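Local coordinates for protein Cd1 (PDB 7D39) that binds flavin mononucleotide and, as a flavone reductase of the ene-reductase kind, probably starts the breakdown of flavones and flavonols in a gut bacterium, at residues K137-D148 against W166-A177. Sequence-based numbering, arbitrary orientation.
Sequences KVISFMSVGGSD and WKVIDNEVFPWA. With FMN (flavin mononucleotide), chain B.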
ATOM      1  N   LYS A 137       0.566  12.341   4.650  1.00 27.23           N
ATOM      2  CA  LYS A 137      -0.767  12.051   4.122  1.00 31.65           C
ATOM      3  C   LYS A 137      -1.399  10.925   4.930  1.00 30.33           C
ATOM      4  O   LYS A 137      -0.699  10.044   5.442  1.00 28.31           O
ATOM      5  CB  LYS A 137      -0.727  11.666   2.625  1.00 25.41           C
ATOM      6  CG  LYS A 137      -2.089  11.785   1.922  1.00 28.73           C
ATOM      7  CD  LYS A 137      -2.028  11.411   0.449  1.00 28.55           C
ATOM      8  CE  LYS A 137      -0.940  12.175  -0.295  1.00 23.72           C
ATOM      9  NZ  LYS A 137      -1.077  13.657  -0.153  1.00 32.29           N
ATOM     10  N   VAL A 138      -2.736  10.961   5.041  1.00 25.33           N
ATOM     11  CA  VAL A 138      -3.501   9.894   5.687  1.00 25.15           C
ATOM     12  C   VAL A 138      -4.316   9.159   4.635  1.00 25.84           C
ATOM     13  O   VAL A 138      -4.743   9.744   3.633  1.00 24.37           O
ATOM     14  CB  VAL A 138      -4.430  10.417   6.808  1.00 29.21           C
ATOM     15  CG1 VAL A 138      -3.624  10.933   8.007  1.00 27.02           C
ATOM     16  CG2 VAL A 138      -5.351  11.491   6.271  1.00 34.42           C
ATOM     17  N   ILE A 139      -4.540   7.865   4.877  1.00 23.83           N
ATOM     18  CA  ILE A 139      -5.242   6.995   3.943  1.00 23.45           C
ATOM     19  C   ILE A 139      -5.986   5.932   4.739  1.00 24.21           C
ATOM     20  O   ILE A 139      -5.504   5.456   5.771  1.00 25.56           O
ATOM     21  CB  ILE A 139      -4.277   6.349   2.920  1.00 26.85           C
ATOM     22  CG1 ILE A 139      -5.049   5.527   1.878  1.00 21.51           C
ATOM     23  CG2 ILE A 139      -3.221   5.488   3.643  1.00 22.32           C
ATOM     24  CD1 ILE A 139      -4.328   5.376   0.535  1.00 20.90           C
ATOM     25  N   SER A 140      -7.168   5.567   4.255  1.00 23.98           N
ATOM     26  CA  SER A 140      -7.942   4.473   4.812  1.00 22.70           C
ATOM     27  C   SER A 140      -8.396   3.561   3.686  1.00 25.40           C
ATOM     28  O   SER A 140      -8.586   3.996   2.544  1.00 21.48           O
ATOM     29  CB  SER A 140      -9.142   4.984   5.603  1.00 23.40           C
ATOM     30  OG  SER A 140      -8.716   5.521   6.854  1.00 24.27           O
ATOM     31  N   PHE A 141      -8.570   2.288   4.022  1.00 21.70           N
ATOM     32  CA  PHE A 141      -8.913   1.263   3.054  1.00 21.00           C
ATOM     33  C   PHE A 141     -10.159   0.519   3.495  1.00 21.17           C
ATOM     34  O   PHE A 141     -10.396   0.319   4.687  1.00 21.78           O
ATOM     35  CB  PHE A 141      -7.774   0.261   2.888  1.00 20.61           C
ATOM     36  CG  PHE A 141      -6.492   0.877   2.402  1.00 20.44           C
ATOM     37  CD1 PHE A 141      -6.330   1.190   1.067  1.00 19.92           C
ATOM     38  CD2 PHE A 141      -5.452   1.120   3.275  1.00 20.89           C
ATOM     39  CE1 PHE A 141      -5.150   1.742   0.613  1.00 23.61           C
ATOM     40  CE2 PHE A 141      -4.250   1.660   2.819  1.00 20.78           C
ATOM     41  CZ  PHE A 141      -4.113   1.980   1.498  1.00 20.26           C
HETATM   42  N   MSE A 142     -10.935   0.091   2.518  1.00 20.71           N
HETATM   43  CA  MSE A 142     -12.033  -0.822   2.765  1.00 20.80           C
HETATM   44  C   MSE A 142     -11.901  -1.916   1.728  1.00 20.74           C
HETATM   45  O   MSE A 142     -11.735  -1.619   0.557  1.00 22.14           O
HETATM   46  CB  MSE A 142     -13.376  -0.111   2.655  1.00 21.11           C
HETATM   47  CG  MSE A 142     -13.526   1.082   3.584  1.00 23.60           C
HETATM   48 SE   MSE A 142     -15.334   1.880   3.474  1.00 31.62          SE
HETATM   49  CE  MSE A 142     -15.102   2.868   1.806  1.00 21.83           C
ATOM     50  N   SER A 143     -11.926  -3.173   2.157  1.00 21.44           N
ATOM     51  CA  SER A 143     -11.913  -4.311   1.252  1.00 19.62           C
ATOM     52  C   SER A 143     -13.270  -4.984   1.338  1.00 19.82           C
ATOM     53  O   SER A 143     -13.725  -5.317   2.435  1.00 23.05           O
ATOM     54  CB  SER A 143     -10.806  -5.305   1.613  1.00 19.56           C
ATOM     55  OG  SER A 143      -9.538  -4.687   1.591  1.00 21.30           O
ATOM     56  N   VAL A 144     -13.920  -5.159   0.190  1.00 19.46           N
ATOM     57  CA  VAL A 144     -15.291  -5.657   0.115  1.00 19.67           C
ATOM     58  C   VAL A 144     -15.295  -6.934  -0.706  1.00 20.03           C
ATOM     59  O   VAL A 144     -14.934  -6.919  -1.887  1.00 18.83           O
ATOM     60  CB  VAL A 144     -16.244  -4.621  -0.500  1.00 19.74           C
ATOM     61  CG1 VAL A 144     -17.678  -5.125  -0.429  1.00 20.10           C
ATOM     62  CG2 VAL A 144     -16.091  -3.262   0.202  1.00 20.12           C
ATOM     63  N   GLY A 145     -15.732  -8.038  -0.094  1.00 19.62           N
ATOM     64  CA  GLY A 145     -15.723  -9.332  -0.740  1.00 19.39           C
ATOM     65  C   GLY A 145     -17.112  -9.944  -0.806  1.00 21.28           C
ATOM     66  O   GLY A 145     -18.041  -9.516  -0.120  1.00 26.42           O
ATOM     67  N   GLY A 146     -17.237 -10.970  -1.642  1.00 21.91           N
ATOM     68  CA  GLY A 146     -18.472 -11.729  -1.695  1.00 20.91           C
ATOM     69  C   GLY A 146     -18.613 -12.794  -0.624  1.00 20.66           C
ATOM     70  O   GLY A 146     -19.730 -13.171  -0.268  1.00 28.67           O
ATOM     71  N   SER A 147     -17.493 -13.288  -0.091  1.00 23.82           N
ATOM     72  CA  SER A 147     -17.522 -14.419   0.842  1.00 22.03           C
ATOM     73  C   SER A 147     -16.686 -14.149   2.086  1.00 21.34           C
ATOM     74  O   SER A 147     -16.501 -12.994   2.466  1.00 23.41           O
ATOM     75  CB  SER A 147     -17.015 -15.692   0.164  1.00 23.98           C
ATOM     76  OG  SER A 147     -15.610 -15.630  -0.033  1.00 32.30           O
ATOM     77  N   ASP A 148     -16.185 -15.201   2.737  1.00 21.75           N
ATOM     78  CA  ASP A 148     -15.235 -15.045   3.830  1.00 22.11           C
ATOM     79  C   ASP A 148     -13.801 -15.374   3.411  1.00 27.37           C
ATOM     80  O   ASP A 148     -12.929 -15.539   4.265  1.00 30.34           O
ATOM     81  CB  ASP A 148     -15.657 -15.898   5.034  1.00 34.52           C
ATOM     82  CG  ASP A 148     -15.635 -17.390   4.742  1.00 37.51           C
ATOM     83  OD1 ASP A 148     -15.426 -17.776   3.578  1.00 41.31           O
ATOM     84  OD2 ASP A 148     -15.844 -18.183   5.686  1.00 48.52           O
ATOM     85  N   TRP A 166       2.532   6.593   4.151  1.00 23.44           N
ATOM     86  CA  TRP A 166       1.309   7.291   4.515  1.00 24.11           C
ATOM     87  C   TRP A 166       0.708   6.681   5.774  1.00 27.63           C
ATOM     88  O   TRP A 166       0.811   5.476   6.020  1.00 26.91           O
ATOM     89  CB  TRP A 166       0.301   7.220   3.371  1.00 28.43           C
ATOM     90  CG  TRP A 166       0.688   8.035   2.203  1.00 22.84           C
ATOM     91  CD1 TRP A 166       1.616   9.021   2.174  1.00 23.35           C
ATOM     92  CD2 TRP A 166       0.157   7.939   0.883  1.00 23.55           C
ATOM     93  NE1 TRP A 166       1.690   9.560   0.928  1.00 23.08           N
ATOM     94  CE2 TRP A 166       0.809   8.907   0.107  1.00 22.38           C
ATOM     95  CE3 TRP A 166      -0.815   7.137   0.284  1.00 26.53           C
ATOM     96  CZ2 TRP A 166       0.531   9.094  -1.243  1.00 21.99           C
ATOM     97  CZ3 TRP A 166      -1.093   7.323  -1.056  1.00 28.30           C
ATOM     98  CH2 TRP A 166      -0.420   8.297  -1.807  1.00 23.07           C
ATOM     99  N   LYS A 167       0.058   7.519   6.576  1.00 24.86           N
ATOM    100  CA  LYS A 167      -0.473   7.058   7.853  1.00 25.44           C
ATOM    101  C   LYS A 167      -1.854   6.439   7.643  1.00 24.98           C
ATOM    102  O   LYS A 167      -2.801   7.124   7.249  1.00 28.09           O
ATOM    103  CB  LYS A 167      -0.522   8.208   8.854  1.00 27.55           C
ATOM    104  CG  LYS A 167      -1.223   7.847  10.158  1.00 37.14           C
ATOM    105  CD  LYS A 167      -1.272   9.031  11.102  1.00 49.65           C
ATOM    106  CE  LYS A 167       0.068   9.271  11.793  1.00 55.47           C
ATOM    107  NZ  LYS A 167       0.417  10.725  11.842  1.00 54.92           N
ATOM    108  N   VAL A 168      -1.966   5.139   7.908  1.00 26.65           N
ATOM    109  CA  VAL A 168      -3.231   4.427   7.768  1.00 29.32           C
ATOM    110  C   VAL A 168      -4.156   4.790   8.922  1.00 27.62           C
ATOM    111  O   VAL A 168      -3.767   4.730  10.090  1.00 26.03           O
ATOM    112  CB  VAL A 168      -2.982   2.911   7.713  1.00 25.87           C
ATOM    113  CG1 VAL A 168      -4.294   2.127   7.564  1.00 23.57           C
ATOM    114  CG2 VAL A 168      -2.059   2.569   6.568  1.00 23.12           C
ATOM    115  N   ILE A 169      -5.402   5.141   8.609  1.00 27.42           N
ATOM    116  CA  ILE A 169      -6.335   5.437   9.689  1.00 25.97           C
ATOM    117  C   ILE A 169      -7.263   4.251   9.935  1.00 33.22           C
ATOM    118  O   ILE A 169      -7.347   3.739  11.060  1.00 31.89           O
ATOM    119  CB  ILE A 169      -7.113   6.733   9.411  1.00 26.66           C
ATOM    120  CG1 ILE A 169      -6.136   7.875   9.111  1.00 26.44           C
ATOM    121  CG2 ILE A 169      -8.027   7.079  10.591  1.00 27.28           C
ATOM    122  CD1 ILE A 169      -5.234   8.265  10.286  1.00 27.40           C
ATOM    123  N   ASP A 170      -7.946   3.797   8.892  1.00 28.27           N
ATOM    124  CA  ASP A 170      -8.735   2.579   8.955  1.00 24.76           C
ATOM    125  C   ASP A 170      -8.290   1.612   7.865  1.00 27.74           C
ATOM    126  O   ASP A 170      -7.747   2.022   6.841  1.00 29.90           O
ATOM    127  CB  ASP A 170     -10.235   2.881   8.822  1.00 24.89           C
ATOM    128  CG  ASP A 170     -10.842   3.334  10.141  1.00 33.52           C
ATOM    129  OD1 ASP A 170     -10.875   2.501  11.072  1.00 28.19           O
ATOM    130  OD2 ASP A 170     -11.259   4.513  10.242  1.00 26.48           O
ATOM    131  N   ASN A 171      -8.517   0.307   8.102  1.00 23.66           N
ATOM    132  CA  ASN A 171      -8.152  -0.737   7.149  1.00 24.43           C
ATOM    133  C   ASN A 171      -9.139  -1.893   7.362  1.00 22.87           C
ATOM    134  O   ASN A 171      -8.857  -2.908   7.994  1.00 26.15           O
ATOM    135  CB  ASN A 171      -6.698  -1.174   7.324  1.00 22.80           C
ATOM    136  CG  ASN A 171      -6.256  -2.086   6.243  1.00 24.18           C
ATOM    137  OD1 ASN A 171      -7.062  -2.501   5.420  1.00 25.91           O
ATOM    138  ND2 ASN A 171      -4.972  -2.418   6.223  1.00 27.48           N
ATOM    139  N   GLU A 172     -10.336  -1.735   6.807  1.00 22.65           N
ATOM    140  CA  GLU A 172     -11.501  -2.527   7.182  1.00 26.81           C
ATOM    141  C   GLU A 172     -11.828  -3.557   6.103  1.00 22.19           C
ATOM    142  O   GLU A 172     -11.703  -3.278   4.909  1.00 24.13           O
ATOM    143  CB  GLU A 172     -12.708  -1.610   7.426  1.00 28.22           C
ATOM    144  CG  GLU A 172     -13.943  -2.280   8.012  1.00 29.90           C
ATOM    145  CD  GLU A 172     -13.751  -2.678   9.446  1.00 41.59           C
ATOM    146  OE1 GLU A 172     -13.029  -3.671   9.712  1.00 50.16           O
ATOM    147  OE2 GLU A 172     -14.313  -1.983  10.312  1.00 47.08           O
ATOM    148  N   VAL A 173     -12.257  -4.745   6.534  1.00 24.09           N
ATOM    149  CA  VAL A 173     -12.632  -5.838   5.646  1.00 23.73           C
ATOM    150  C   VAL A 173     -14.122  -6.098   5.792  1.00 22.97           C
ATOM    151  O   VAL A 173     -14.627  -6.191   6.918  1.00 23.00           O
ATOM    152  CB  VAL A 173     -11.846  -7.125   5.952  1.00 28.72           C
ATOM    153  CG1 VAL A 173     -12.442  -8.288   5.169  1.00 30.13           C
ATOM    154  CG2 VAL A 173     -10.422  -6.951   5.571  1.00 35.73           C
ATOM    155  N   PHE A 174     -14.819  -6.261   4.661  1.00 21.69           N
ATOM    156  CA  PHE A 174     -16.260  -6.548   4.657  1.00 21.99           C
ATOM    157  C   PHE A 174     -16.528  -7.873   3.955  1.00 25.80           C
ATOM    158  O   PHE A 174     -16.706  -7.912   2.729  1.00 21.08           O
ATOM    159  CB  PHE A 174     -17.049  -5.423   3.991  1.00 21.86           C
ATOM    160  CG  PHE A 174     -16.935  -4.096   4.696  1.00 22.31           C
ATOM    161  CD1 PHE A 174     -17.804  -3.768   5.722  1.00 23.21           C
ATOM    162  CD2 PHE A 174     -15.954  -3.185   4.332  1.00 21.98           C
ATOM    163  CE1 PHE A 174     -17.706  -2.549   6.368  1.00 23.64           C
ATOM    164  CE2 PHE A 174     -15.851  -1.967   4.972  1.00 23.06           C
ATOM    165  CZ  PHE A 174     -16.730  -1.646   5.989  1.00 23.30           C
ATOM    166  N   PRO A 175     -16.588  -8.982   4.686  1.00 24.29           N
ATOM    167  CA  PRO A 175     -16.936 -10.260   4.063  1.00 21.92           C
ATOM    168  C   PRO A 175     -18.437 -10.374   3.846  1.00 23.00           C
ATOM    169  O   PRO A 175     -19.235  -9.609   4.394  1.00 24.54           O
ATOM    170  CB  PRO A 175     -16.435 -11.294   5.075  1.00 22.47           C
ATOM    171  CG  PRO A 175     -16.630 -10.594   6.402  1.00 23.25           C
ATOM    172  CD  PRO A 175     -16.337  -9.119   6.133  1.00 22.91           C
ATOM    173  N   TRP A 176     -18.807 -11.329   2.988  1.00 26.63           N
ATOM    174  CA  TRP A 176     -20.211 -11.619   2.665  1.00 26.41           C
ATOM    175  C   TRP A 176     -20.960 -10.353   2.279  1.00 22.15           C
ATOM    176  O   TRP A 176     -22.064 -10.092   2.766  1.00 24.38           O
ATOM    177  CB  TRP A 176     -20.922 -12.313   3.836  1.00 23.12           C
ATOM    178  CG  TRP A 176     -20.249 -13.569   4.283  1.00 24.12           C
ATOM    179  CD1 TRP A 176     -19.572 -13.769   5.453  1.00 29.49           C
ATOM    180  CD2 TRP A 176     -20.185 -14.807   3.567  1.00 26.32           C
ATOM    181  NE1 TRP A 176     -19.077 -15.057   5.506  1.00 31.79           N
ATOM    182  CE2 TRP A 176     -19.440 -15.715   4.363  1.00 27.56           C
ATOM    183  CE3 TRP A 176     -20.684 -15.241   2.333  1.00 22.75           C
ATOM    184  CZ2 TRP A 176     -19.184 -17.023   3.966  1.00 25.73           C
ATOM    185  CZ3 TRP A 176     -20.418 -16.543   1.936  1.00 27.24           C
ATOM    186  CH2 TRP A 176     -19.677 -17.419   2.755  1.00 26.42           C
ATOM    187  N   ALA A 177     -20.352  -9.559   1.394  1.00 21.51           N
ATOM    188  CA  ALA A 177     -20.771  -8.176   1.187  1.00 21.52           C
ATOM    189  C   ALA A 177     -21.385  -7.916  -0.191  1.00 27.74           C
ATOM    190  O   ALA A 177     -21.418  -6.767  -0.635  1.00 31.48           O
ATOM    191  CB  ALA A 177     -19.583  -7.243   1.423  1.00 21.26           C
TER
HETATM  192  N1  FMN B 401     -14.903 -12.361  -2.815  1.00 21.79           N
HETATM  193  C2  FMN B 401     -14.401 -12.804  -1.671  1.00 23.32           C
HETATM  194  O2  FMN B 401     -15.114 -12.487  -0.716  1.00 27.42           O
HETATM  195  N3  FMN B 401     -13.249 -13.527  -1.614  1.00 25.99           N
HETATM  196  C4  FMN B 401     -12.577 -13.773  -2.762  1.00 22.46           C
HETATM  197  O4  FMN B 401     -11.540 -14.402  -2.867  1.00 26.49           O
HETATM  198  C4A FMN B 401     -13.129 -13.291  -4.037  1.00 20.73           C
HETATM  199  N5  FMN B 401     -12.543 -13.501  -5.191  1.00 22.19           N
HETATM  200  C5A FMN B 401     -13.002 -13.040  -6.353  1.00 19.89           C
HETATM  201  C6  FMN B 401     -12.357 -13.268  -7.556  1.00 17.83           C
HETATM  202  C7  FMN B 401     -12.859 -12.780  -8.755  1.00 22.19           C
HETATM  203  C7M FMN B 401     -12.152 -13.049 -10.058  1.00 17.62           C
HETATM  204  C8  FMN B 401     -14.132 -12.019  -8.748  1.00 22.87           C
HETATM  205  C8M FMN B 401     -14.702 -11.504 -10.041  1.00 18.60           C
HETATM  206  C9  FMN B 401     -14.776 -11.807  -7.541  1.00 20.94           C
HETATM  207  C9A FMN B 401     -14.254 -12.277  -6.353  1.00 17.75           C
HETATM  208  N10 FMN B 401     -14.925 -12.076  -5.142  1.00 18.09           N
HETATM  209  C10 FMN B 401     -14.352 -12.551  -3.986  1.00 18.31           C
HETATM  210  C1' FMN B 401     -16.149 -11.284  -5.149  1.00 18.32           C
HETATM  211  C2' FMN B 401     -15.836  -9.783  -5.213  1.00 21.95           C
HETATM  212  O2' FMN B 401     -15.135  -9.314  -4.077  1.00 18.78           O
HETATM  213  C3' FMN B 401     -17.135  -8.965  -5.471  1.00 18.42           C
HETATM  214  O3' FMN B 401     -17.703  -9.292  -6.710  1.00 22.49           O
HETATM  215  C4' FMN B 401     -16.914  -7.439  -5.333  1.00 18.40           C
HETATM  216  O4' FMN B 401     -16.763  -7.037  -3.984  1.00 18.68           O
HETATM  217  C5' FMN B 401     -18.035  -6.678  -6.021  1.00 18.64           C
HETATM  218  O5' FMN B 401     -17.900  -5.303  -5.910  1.00 20.21           O
HETATM  219  P   FMN B 401     -18.407  -4.190  -6.799  1.00 19.94           P
HETATM  220  O1P FMN B 401     -17.878  -2.989  -6.349  1.00 29.01           O
HETATM  221  O2P FMN B 401     -17.934  -4.471  -8.091  1.00 18.53           O
HETATM  222  O3P FMN B 401     -19.814  -4.251  -6.561  1.00 19.31           O
HETATM  223  O   HOH W   1     -10.771   6.438   8.253  1.00 28.94           O
HETATM  224  O   HOH W   2      -9.194  -2.910   3.638  1.00 29.05           O
HETATM  225  O   HOH W   3     -17.703 -16.478   7.847  1.00 46.74           O
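K137 lays its aliphatic chain over one face of the W166 indole: CB stands 3.7 Å from the centroid of the five-membered ring, and CE reaches CZ2 at 3.5 Å. With CG anti to the backbone N (chi1 -162°), the lysine runs alongside the ring, and bends at its end bring NZ to A80 O. I139 CD1 meets the rim of the same indole near its plane. An alanine in place of W166 would probably strip the K137 methylenes of the ring face they lie on, take away the ring edge that I139 CD1 meets, and leave the lysine chain freer to turn. On the sheet side carrying M142 and V144, the F174 ring receives M142 CB at its edge, while the selenium of M142, a selenomethionine, lies obliquely, 5.3 Å from the F174 centroid, a Met-aromatic contact. At the far end, S147 CA and D148 N sit over one face of W176, whose NE1 donates to a water in the ring plane.

The backbones pair in parallel, with a beta bulge between I139 and F141 that shifts the register by one. There S140 OG accepts D170 N (2.8 Å) and donates to a water that in turn bonds D170 OD2, an oxygen also held by N196. Beyond the strands, A177 N binds G145 O in the carbonyl plane, whereas W176 N approaches S147 O from above its plane. These two bonds tie 145-147 to 176-177; in the same loop G146 N reaches FMN N1 (3.0 Å) and S147 N reaches O2 (2.6 Å, 170°), while V144 O accepts O4'. G145, with no side chain, lets FMN O2 come to 3.2 Å from its CA. The two strands, joined through helix 153-162, form a beta-alpha-beta crossover at one border of the five-stranded parallel flavodoxin-like sheet, with FMN bound at the strands' C-terminal ends.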